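Local coordinates for type VI immunity protein Atu4351 (PDB 6ITW) that serves as the immunity protein of a type VI secretion effector-immunity pair, presumably shielding its bacterium from the partner toxin, at residues Q58-E63 and L87-F92; Y65-A70 and D192-M197; I107-H112 and T198-A203. One frame throughout, in Å; residues are numbered along the deposited sequence.

Contact 1: residues Q58-E63 and L87-F92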
loop_
_atom_site.group_PDB
_atom_site.type_symbol
_atom_site.label_atom_id
_atom_site.label_comp_id
_atom_site.label_asym_id
_atom_site.label_seq_id
_atom_site.Cartn_x
_atom_site.Cartn_y
_atom_site.Cartn_z
ATOM N N GLN A 58 3.952 0.393 -7.470
ATOM C CA GLN A 58 3.746 1.628 -8.202
ATOM C C GLN A 58 3.410 2.708 -7.192
ATOM O O GLN A 58 2.827 2.420 -6.145
ATOM C CB GLN A 58 2.625 1.518 -9.236
ATOM C CG GLN A 58 1.257 1.271 -8.642
ATOM C CD GLN A 58 0.235 0.913 -9.694
ATOM O OE1 GLN A 58 -0.506 1.778 -10.172
ATOM N NE2 GLN A 58 0.187 -0.377 -10.071
ATOM N N PHE A 59 3.808 3.943 -7.494
ATOM C CA PHE A 59 3.470 5.073 -6.643
ATOM C C PHE A 59 2.170 5.677 -7.130
ATOM O O PHE A 59 1.813 5.568 -8.313
ATOM C CB PHE A 59 4.563 6.143 -6.655
ATOM C CG PHE A 59 5.844 5.713 -6.027
ATOM C CD1 PHE A 59 6.830 5.069 -6.786
ATOM C CD2 PHE A 59 6.082 5.954 -4.677
ATOM C CE1 PHE A 59 8.042 4.659 -6.199
ATOM C CE2 PHE A 59 7.287 5.549 -4.087
ATOM C CZ PHE A 59 8.268 4.907 -4.859
ATOM N N CYS A 60 1.460 6.317 -6.205
ATOM C CA CYS A 60 0.167 6.901 -6.514
ATOM C C CYS A 60 0.058 8.269 -5.858
ATOM O O CYS A 60 0.726 8.564 -4.864
ATOM C CB CYS A 60 -0.996 5.997 -6.051
ATOM S SG CYS A 60 -1.132 5.765 -4.234
ATOM N N ASN A 61 -0.810 9.097 -6.425
ATOM C CA ASN A 61 -1.127 10.385 -5.835
ATOM C C ASN A 61 -2.066 10.196 -4.648
ATOM O O ASN A 61 -3.202 9.756 -4.842
ATOM C CB ASN A 61 -1.749 11.295 -6.897
ATOM C CG ASN A 61 -1.898 12.730 -6.429
ATOM O OD1 ASN A 61 -2.242 12.993 -5.265
ATOM N ND2 ASN A 61 -1.623 13.675 -7.336
ATOM N N PRO A 62 -1.640 10.521 -3.415
ATOM C CA PRO A 62 -2.522 10.309 -2.244
ATOM C C PRO A 62 -3.873 10.966 -2.385
ATOM O O PRO A 62 -4.873 10.454 -1.869
ATOM C CB PRO A 62 -1.749 10.939 -1.076
ATOM C CG PRO A 62 -0.386 11.228 -1.590
ATOM C CD PRO A 62 -0.433 11.283 -3.070
ATOM N N GLU A 63 -3.916 12.115 -3.057
ATOM C CA GLU A 63 -5.179 12.801 -3.262
ATOM C C GLU A 63 -6.159 11.934 -4.053
ATOM O O GLU A 63 -7.355 11.915 -3.749
ATOM C CB GLU A 63 -4.925 14.142 -3.954
ATOM C CG GLU A 63 -6.130 15.082 -3.940
ATOM C CD GLU A 63 -6.508 15.564 -2.532
ATOM O OE1 GLU A 63 -5.737 15.350 -1.559
ATOM O OE2 GLU A 63 -7.590 16.171 -2.404
ATOM N N LEU A 87 0.516 6.246 -0.482
ATOM C CA LEU A 87 1.666 6.664 -1.280
ATOM C C LEU A 87 1.937 5.768 -2.481
ATOM O O LEU A 87 2.510 6.242 -3.471
ATOM C CB LEU A 87 2.930 6.715 -0.416
ATOM C CG LEU A 87 2.807 7.523 0.879
ATOM C CD1 LEU A 87 4.110 7.468 1.658
ATOM C CD2 LEU A 87 2.391 8.969 0.596
ATOM N N GLY A 88 1.558 4.495 -2.411
ATOM C CA GLY A 88 1.776 3.554 -3.499
ATOM C C GLY A 88 1.185 2.215 -3.121
ATOM O O GLY A 88 0.704 2.019 -1.999
ATOM N N PHE A 89 1.224 1.272 -4.067
ATOM C CA PHE A 89 0.732 -0.060 -3.732
ATOM C C PHE A 89 1.406 -1.147 -4.561
ATOM O O PHE A 89 1.796 -0.937 -5.715
ATOM C CB PHE A 89 -0.799 -0.161 -3.886
ATOM C CG PHE A 89 -1.360 0.588 -5.078
ATOM C CD1 PHE A 89 -1.490 -0.039 -6.317
ATOM C CD2 PHE A 89 -1.808 1.904 -4.942
ATOM C CE1 PHE A 89 -2.047 0.631 -7.399
ATOM C CE2 PHE A 89 -2.374 2.583 -6.019
ATOM C CZ PHE A 89 -2.488 1.948 -7.248
ATOM N N SER A 90 1.521 -2.324 -3.950
ATOM C CA SER A 90 1.942 -3.529 -4.650
ATOM C C SER A 90 1.052 -3.831 -5.843
ATOM O O SER A 90 0.024 -3.174 -6.062
ATOM C CB SER A 90 1.920 -4.729 -3.703
ATOM O OG SER A 90 0.592 -5.231 -3.576
ATOM N N ALA A 91 1.427 -4.872 -6.587
ATOM C CA ALA A 91 0.664 -5.329 -7.735
ATOM C C ALA A 91 -0.699 -5.911 -7.360
ATOM O O ALA A 91 -1.553 -6.084 -8.245
ATOM C CB ALA A 91 1.489 -6.378 -8.480
ATOM N N PHE A 92 -0.908 -6.249 -6.087
ATOM C CA PHE A 92 -2.171 -6.795 -5.605
ATOM C C PHE A 92 -2.944 -5.796 -4.745
ATOM O O PHE A 92 -3.871 -6.185 -4.026
ATOM C CB PHE A 92 -1.923 -8.090 -4.831
ATOM C CG PHE A 92 -1.110 -9.095 -5.605
ATOM C CD1 PHE A 92 -1.732 -10.017 -6.438
ATOM C CD2 PHE A 92 0.274 -9.087 -5.535
ATOM C CE1 PHE A 92 -0.986 -10.913 -7.180
ATOM C CE2 PHE A 92 1.027 -9.994 -6.272
ATOM C CZ PHE A 92 0.397 -10.909 -7.092
HETATM O O HOH W 1 1.889 -1.979 -8.567
#

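Contact 2: residues Y65-A70 and D192-M197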
loop_
_atom_site.group_PDB
_atom_site.type_symbol
_atom_site.label_atom_id
_atom_site.label_comp_id
_atom_site.label_asym_id
_atom_site.label_seq_id
_atom_site.Cartn_x
_atom_site.Cartn_y
_atom_site.Cartn_z
ATOM N N TYR A 65 -6.431 8.648 -4.188
ATOM C CA TYR A 65 -6.835 7.421 -3.505
ATOM C C TYR A 65 -7.297 7.641 -2.063
ATOM O O TYR A 65 -7.413 6.663 -1.314
ATOM C CB TYR A 65 -5.682 6.407 -3.539
ATOM C CG TYR A 65 -5.399 5.909 -4.949
ATOM C CD1 TYR A 65 -4.632 6.668 -5.837
ATOM C CD2 TYR A 65 -5.927 4.703 -5.406
ATOM C CE1 TYR A 65 -4.378 6.234 -7.136
ATOM C CE2 TYR A 65 -5.684 4.259 -6.711
ATOM C CZ TYR A 65 -4.905 5.033 -7.567
ATOM O OH TYR A 65 -4.638 4.605 -8.844
ATOM N N LYS A 66 -7.596 8.881 -1.654
ATOM C CA LYS A 66 -7.946 9.131 -0.248
ATOM C C LYS A 66 -9.287 8.502 0.135
ATOM O O LYS A 66 -9.487 8.130 1.300
ATOM C CB LYS A 66 -7.968 10.637 0.042
ATOM C CG LYS A 66 -9.019 11.397 -0.767
ATOM C CD LYS A 66 -8.719 12.898 -0.877
ATOM C CE LYS A 66 -9.116 13.670 0.366
ATOM N NZ LYS A 66 -9.469 15.085 0.014
ATOM N N SER A 67 -10.209 8.358 -0.817
ATOM C CA SER A 67 -11.449 7.656 -0.514
ATOM C C SER A 67 -11.193 6.210 -0.098
ATOM O O SER A 67 -11.945 5.661 0.721
ATOM C CB SER A 67 -12.401 7.699 -1.708
ATOM O OG SER A 67 -11.803 7.111 -2.853
ATOM N N ILE A 68 -10.153 5.569 -0.644
ATOM C CA ILE A 68 -9.871 4.196 -0.229
ATOM C C ILE A 68 -9.425 4.172 1.222
ATOM O O ILE A 68 -9.885 3.340 2.011
ATOM C CB ILE A 68 -8.827 3.545 -1.152
ATOM C CG1 ILE A 68 -9.294 3.604 -2.610
ATOM C CG2 ILE A 68 -8.533 2.119 -0.715
ATOM C CD1 ILE A 68 -10.724 3.183 -2.830
ATOM N N VAL A 69 -8.535 5.093 1.601
ATOM C CA VAL A 69 -8.150 5.230 3.004
ATOM C C VAL A 69 -9.370 5.526 3.864
ATOM O O VAL A 69 -9.533 4.957 4.952
ATOM C CB VAL A 69 -7.092 6.333 3.170
ATOM C CG1 VAL A 69 -6.646 6.384 4.622
ATOM C CG2 VAL A 69 -5.914 6.113 2.214
ATOM N N ALA A 70 -10.239 6.430 3.394
ATOM C CA ALA A 70 -11.427 6.786 4.166
ATOM C C ALA A 70 -12.300 5.569 4.406
ATOM O O ALA A 70 -12.759 5.347 5.530
ATOM C CB ALA A 70 -12.231 7.871 3.453
ATOM N N ASP A 192 -8.882 -1.702 -12.977
ATOM C CA ASP A 192 -8.712 -0.369 -12.427
ATOM C C ASP A 192 -8.572 -0.432 -10.905
ATOM O O ASP A 192 -9.444 -0.967 -10.215
ATOM C CB ASP A 192 -9.910 0.487 -12.817
ATOM C CG ASP A 192 -9.833 1.873 -12.250
ATOM O OD1 ASP A 192 -8.894 2.604 -12.620
ATOM O OD2 ASP A 192 -10.705 2.241 -11.441
ATOM N N ALA A 193 -7.480 0.132 -10.379
ATOM C CA ALA A 193 -7.198 -0.011 -8.948
ATOM C C ALA A 193 -8.212 0.747 -8.094
ATOM O O ALA A 193 -8.735 0.203 -7.113
ATOM C CB ALA A 193 -5.778 0.464 -8.636
ATOM N N LEU A 194 -8.509 2.005 -8.449
ATOM C CA LEU A 194 -9.409 2.804 -7.615
ATOM C C LEU A 194 -10.800 2.172 -7.527
ATOM O O LEU A 194 -11.395 2.122 -6.445
ATOM C CB LEU A 194 -9.509 4.237 -8.147
ATOM C CG LEU A 194 -10.398 5.172 -7.308
ATOM C CD1 LEU A 194 -9.854 5.304 -5.871
ATOM C CD2 LEU A 194 -10.538 6.549 -7.962
ATOM N N SER A 195 -11.335 1.699 -8.658
ATOM C CA SER A 195 -12.641 1.042 -8.666
ATOM C C SER A 195 -12.623 -0.227 -7.829
ATOM O O SER A 195 -13.486 -0.422 -6.966
ATOM C CB SER A 195 -13.058 0.683 -10.095
ATOM O OG SER A 195 -13.313 1.851 -10.838
ATOM N N ALA A 196 -11.676 -1.132 -8.127
ATOM C CA ALA A 196 -11.579 -2.396 -7.402
ATOM C C ALA A 196 -11.382 -2.153 -5.907
ATOM O O ALA A 196 -12.049 -2.780 -5.077
ATOM C CB ALA A 196 -10.435 -3.236 -7.976
HETATM N N MSE A 197 -10.492 -1.224 -5.547
HETATM C CA MSE A 197 -10.245 -0.934 -4.135
HETATM C C MSE A 197 -11.472 -0.322 -3.486
HETATM O O MSE A 197 -11.718 -0.535 -2.302
HETATM C CB MSE A 197 -9.053 0.008 -3.955
HETATM C CG MSE A 197 -7.700 -0.559 -4.413
HETATM SE SE MSE A 197 -6.423 0.901 -4.371
HETATM C CE MSE A 197 -4.790 -0.189 -4.490
HETATM O O HOH W 2 -6.880 3.394 -10.320
#

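Contact 3: residues I107-H112 and T198-A203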
loop_
_atom_site.group_PDB
_atom_site.type_symbol
_atom_site.label_atom_id
_atom_site.label_comp_id
_atom_site.label_asym_id
_atom_site.label_seq_id
_atom_site.Cartn_x
_atom_site.Cartn_y
_atom_site.Cartn_z
ATOM N N ILE A 107 -1.908 -1.325 4.160
ATOM C CA ILE A 107 -3.327 -1.645 4.065
ATOM C C ILE A 107 -3.460 -2.753 3.026
ATOM O O ILE A 107 -3.393 -2.499 1.816
ATOM C CB ILE A 107 -4.178 -0.426 3.695
ATOM C CG1 ILE A 107 -3.939 0.729 4.675
ATOM C CG2 ILE A 107 -5.634 -0.794 3.708
ATOM C CD1 ILE A 107 -4.829 1.969 4.385
ATOM N N ASN A 108 -3.643 -3.987 3.497
ATOM C CA ASN A 108 -3.729 -5.153 2.623
ATOM C C ASN A 108 -5.179 -5.285 2.169
ATOM O O ASN A 108 -6.027 -5.828 2.886
ATOM C CB ASN A 108 -3.228 -6.397 3.346
ATOM C CG ASN A 108 -3.187 -7.615 2.451
ATOM O OD1 ASN A 108 -3.994 -7.749 1.525
ATOM N ND2 ASN A 108 -2.250 -8.522 2.722
ATOM N N ILE A 109 -5.452 -4.785 0.956
ATOM C CA ILE A 109 -6.808 -4.724 0.409
ATOM C C ILE A 109 -7.338 -6.120 0.089
ATOM O O ILE A 109 -8.534 -6.401 0.253
ATOM C CB ILE A 109 -6.807 -3.836 -0.849
ATOM C CG1 ILE A 109 -6.693 -2.366 -0.468
ATOM C CG2 ILE A 109 -8.043 -4.122 -1.720
ATOM C CD1 ILE A 109 -7.955 -1.793 0.100
ATOM N N LEU A 110 -6.472 -6.995 -0.426
ATOM C CA LEU A 110 -6.895 -8.337 -0.824
ATOM C C LEU A 110 -7.360 -9.152 0.385
ATOM O O LEU A 110 -8.411 -9.794 0.341
ATOM C CB LEU A 110 -5.738 -9.045 -1.540
ATOM C CG LEU A 110 -5.968 -10.448 -2.119
ATOM C CD1 LEU A 110 -7.098 -10.397 -3.099
ATOM C CD2 LEU A 110 -4.707 -11.028 -2.791
ATOM N N LEU A 111 -6.596 -9.118 1.478
ATOM C CA LEU A 111 -6.821 -9.973 2.637
ATOM C C LEU A 111 -7.527 -9.259 3.784
ATOM O O LEU A 111 -7.847 -9.907 4.784
ATOM C CB LEU A 111 -5.479 -10.546 3.133
ATOM C CG LEU A 111 -4.736 -11.428 2.112
ATOM C CD1 LEU A 111 -3.558 -12.168 2.731
ATOM C CD2 LEU A 111 -5.714 -12.405 1.437
ATOM N N HIS A 112 -7.783 -7.956 3.651
ATOM C CA HIS A 112 -8.501 -7.148 4.640
ATOM C C HIS A 112 -7.740 -7.059 5.959
ATOM O O HIS A 112 -8.296 -7.304 7.031
ATOM C CB HIS A 112 -9.924 -7.656 4.863
ATOM C CG HIS A 112 -10.886 -7.184 3.826
ATOM N ND1 HIS A 112 -11.924 -6.324 4.112
ATOM C CD2 HIS A 112 -10.948 -7.420 2.494
ATOM C CE1 HIS A 112 -12.598 -6.067 3.005
ATOM N NE2 HIS A 112 -12.023 -6.714 2.008
ATOM N N THR A 198 -12.246 0.445 -4.262
ATOM C CA THR A 198 -13.476 1.005 -3.716
ATOM C C THR A 198 -14.453 -0.102 -3.325
ATOM O O THR A 198 -15.129 -0.006 -2.295
ATOM C CB THR A 198 -14.101 1.976 -4.715
ATOM O OG1 THR A 198 -13.195 3.067 -4.939
ATOM C CG2 THR A 198 -15.423 2.533 -4.187
ATOM N N ILE A 199 -14.510 -1.181 -4.109
ATOM C CA ILE A 199 -15.392 -2.288 -3.767
ATOM C C ILE A 199 -14.843 -3.048 -2.570
ATOM O O ILE A 199 -15.551 -3.295 -1.584
ATOM C CB ILE A 199 -15.571 -3.220 -4.976
ATOM C CG1 ILE A 199 -16.362 -2.508 -6.076
ATOM C CG2 ILE A 199 -16.220 -4.557 -4.547
ATOM C CD1 ILE A 199 -16.305 -3.223 -7.398
ATOM N N ALA A 200 -13.570 -3.438 -2.652
ATOM C CA ALA A 200 -12.965 -4.264 -1.618
ATOM C C ALA A 200 -13.010 -3.582 -0.257
ATOM O O ALA A 200 -13.321 -4.218 0.753
ATOM C CB ALA A 200 -11.531 -4.590 -2.017
ATOM N N ALA A 201 -12.718 -2.286 -0.204
ATOM C CA ALA A 201 -12.639 -1.646 1.103
ATOM C C ALA A 201 -14.001 -1.485 1.760
ATOM O O ALA A 201 -14.060 -1.099 2.934
ATOM C CB ALA A 201 -11.965 -0.282 0.988
ATOM N N GLN A 202 -15.090 -1.751 1.034
ATOM C CA GLN A 202 -16.425 -1.722 1.611
ATOM C C GLN A 202 -17.010 -3.113 1.797
ATOM O O GLN A 202 -18.128 -3.236 2.295
ATOM C CB GLN A 202 -17.371 -0.894 0.738
ATOM C CG GLN A 202 -16.950 0.521 0.500
ATOM C CD GLN A 202 -18.016 1.278 -0.264
ATOM O OE1 GLN A 202 -18.948 1.806 0.330
ATOM N NE2 GLN A 202 -17.896 1.314 -1.589
ATOM N N ALA A 203 -16.296 -4.156 1.404
ATOM C CA ALA A 203 -16.839 -5.516 1.425
ATOM C C ALA A 203 -16.385 -6.256 2.683
ATOM O O ALA A 203 -15.735 -7.302 2.620
ATOM C CB ALA A 203 -16.415 -6.269 0.159
#

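Contact 1: residues Q58-E63 and L87-F92
Q58 and F89 face each other as an antiparallel hydrogen-bonded pair where strands 57-59 and 84-90 lie side by side in the GAD-like part of the chain's mixed sheet. Backbone bonds set the register. Q58 N donates to F89 O at 3.1 Å, and F89 N returns a bond to Q58 O at 2.9 Å. One residue on, F59 and G88 make the non-hydrogen-bonded pair, their CA atoms just 3.9 Å apart; glycine suits so tight an approach because a CB here would run into Q58 O. C60 has already left the strand, yet its N reaches L87 O at 2.9 Å in an almost straight bond (171°) that comes from above the carbonyl plane. On the far side of strand 84-90, L87 and G88 both face L96, a classic beta bulge.

The F89 ring is packed on the sheet face it shares with Q58. With chi1 at 64°, Q58 CG sits between its own backbone N and carbonyl carbon and lies over one face of the F89 ring, a CH-pi contact of 4.0 Å from CG to the F89 ring centroid. The amide lies over the CE1 rim of the ring, with CD, OE1 and NE2 all closest to F89 CE1 and its plane tilted 31° from the ring. C60 adds CB at 3.7 Å from F89 CE2 and an oblique sulfur-aromatic approach of SG. F59 projects to the opposite face, where its ring meets W52 and F57 edge-to-face.

Glutamine suits this buried place because its flat end packs on the ring while its polar atoms find partners: OE1 accepts from G168 N, and NE2 bonds to Q169 O. NE2 also donates to a water at 2.8 Å, which in turn donates to F89 O, the carbonyl already held by Q58 N.

Contact 2: residues Y65-A70 and D192-M197
Y65 reaches the start of a partner helix through a shared water: Y65 OH lies 2.9 Å from it, L194 N donates to it at 2.8 Å, and the water donates to D192 OD1. A tyrosine fits here because its hydroxyl meets this polar helix start while its ring stays among apolar groups. A193 CB approaches the ring edge near its plane, 4.3 Å from CE2 of Y65. The selenium of M197, a selenomethionine, comes obliquely to the same ring, 4.0 Å from Y65 CD2, in a Met-aromatic contact reached by a chain extended beyond CG.

I68 fills the gap between the helices. Its CG1 touches L194 CD1 at 3.7 Å, and its CD1 lies 3.8 Å from M197 CB, the two side chains crossing at about a right angle. D192 caps its helix: OD2 accepts from both S195 N and S195 OG, so two donors grip one carboxylate oxygen.

Helices 66-70 and 193-197 run nearly parallel, 15° between their directions and 10.0 Å between axes. M197 also rests on F89 and I95, and V69 on T84 and A86, as is typical of a helical layer packed against a beta-sheet.

Contact 3: residues I107-H112 and T198-A203
I109 meets A200 and A201 with its two branches. From CB, the CG2 methyl, anti to the backbone N, presses on A200 CB at 3.5 Å. The other branch leaves through CG1, which chi1 of -74° puts beside the backbone N, and ends in CD1, 4.4 Å from A201 CB and close to I68 CG2. A branched isoleucine can thus touch three neighbours at once, while the small alanines let residues 200-203 come near.

H112 brings its ring beside backbone carbonyls. Its CE1 lies 3.0 Å from A200 O and 3.4 Å from A203 O, both oxygens oblique to the ring; NE2 is about as near to A200 O, but at an angle too poor for a hydrogen bond. A200 O also accepts from A203 N, closing a type I turn from A200 to A203. The ring is fixed from elsewhere, by a hydrogen bond from ND1 to P205 O and by stacking on F206. Before it, N108 OD1 accepts from L111 N at 2.9 Å, an Asx motif within the connection.

Residues 109-112 join strand 103-108 to strand 113-116, and from this link I109 and H112 meet residues 200-203, with I68 of helix 66-73 beside I109 and L71 of that helix against A201.

In the fold
Contact 1 lies deepest, its centre about 6 Å from that of the chain, and joins neighbouring strands through backbone hydrogen bonds. Contacts 2 and 3, with centres about 11 Å from it, bring helix 193-200 and the turn that follows against elements of the GAD-like domain by side-chain packing instead. Contact 2 is largely buried, with a water at its polar start, whereas contact 3 is more open and sets a histidine ring beside backbone carbonyls of residues 200-203. F89 links contacts 1 and 2, its ring touching Y65, A193 and M197. I68 links contacts 2 and 3 by reaching I109 and T198. Contacts 1 and 3 share the sheet but barely touch, through F92 and L110.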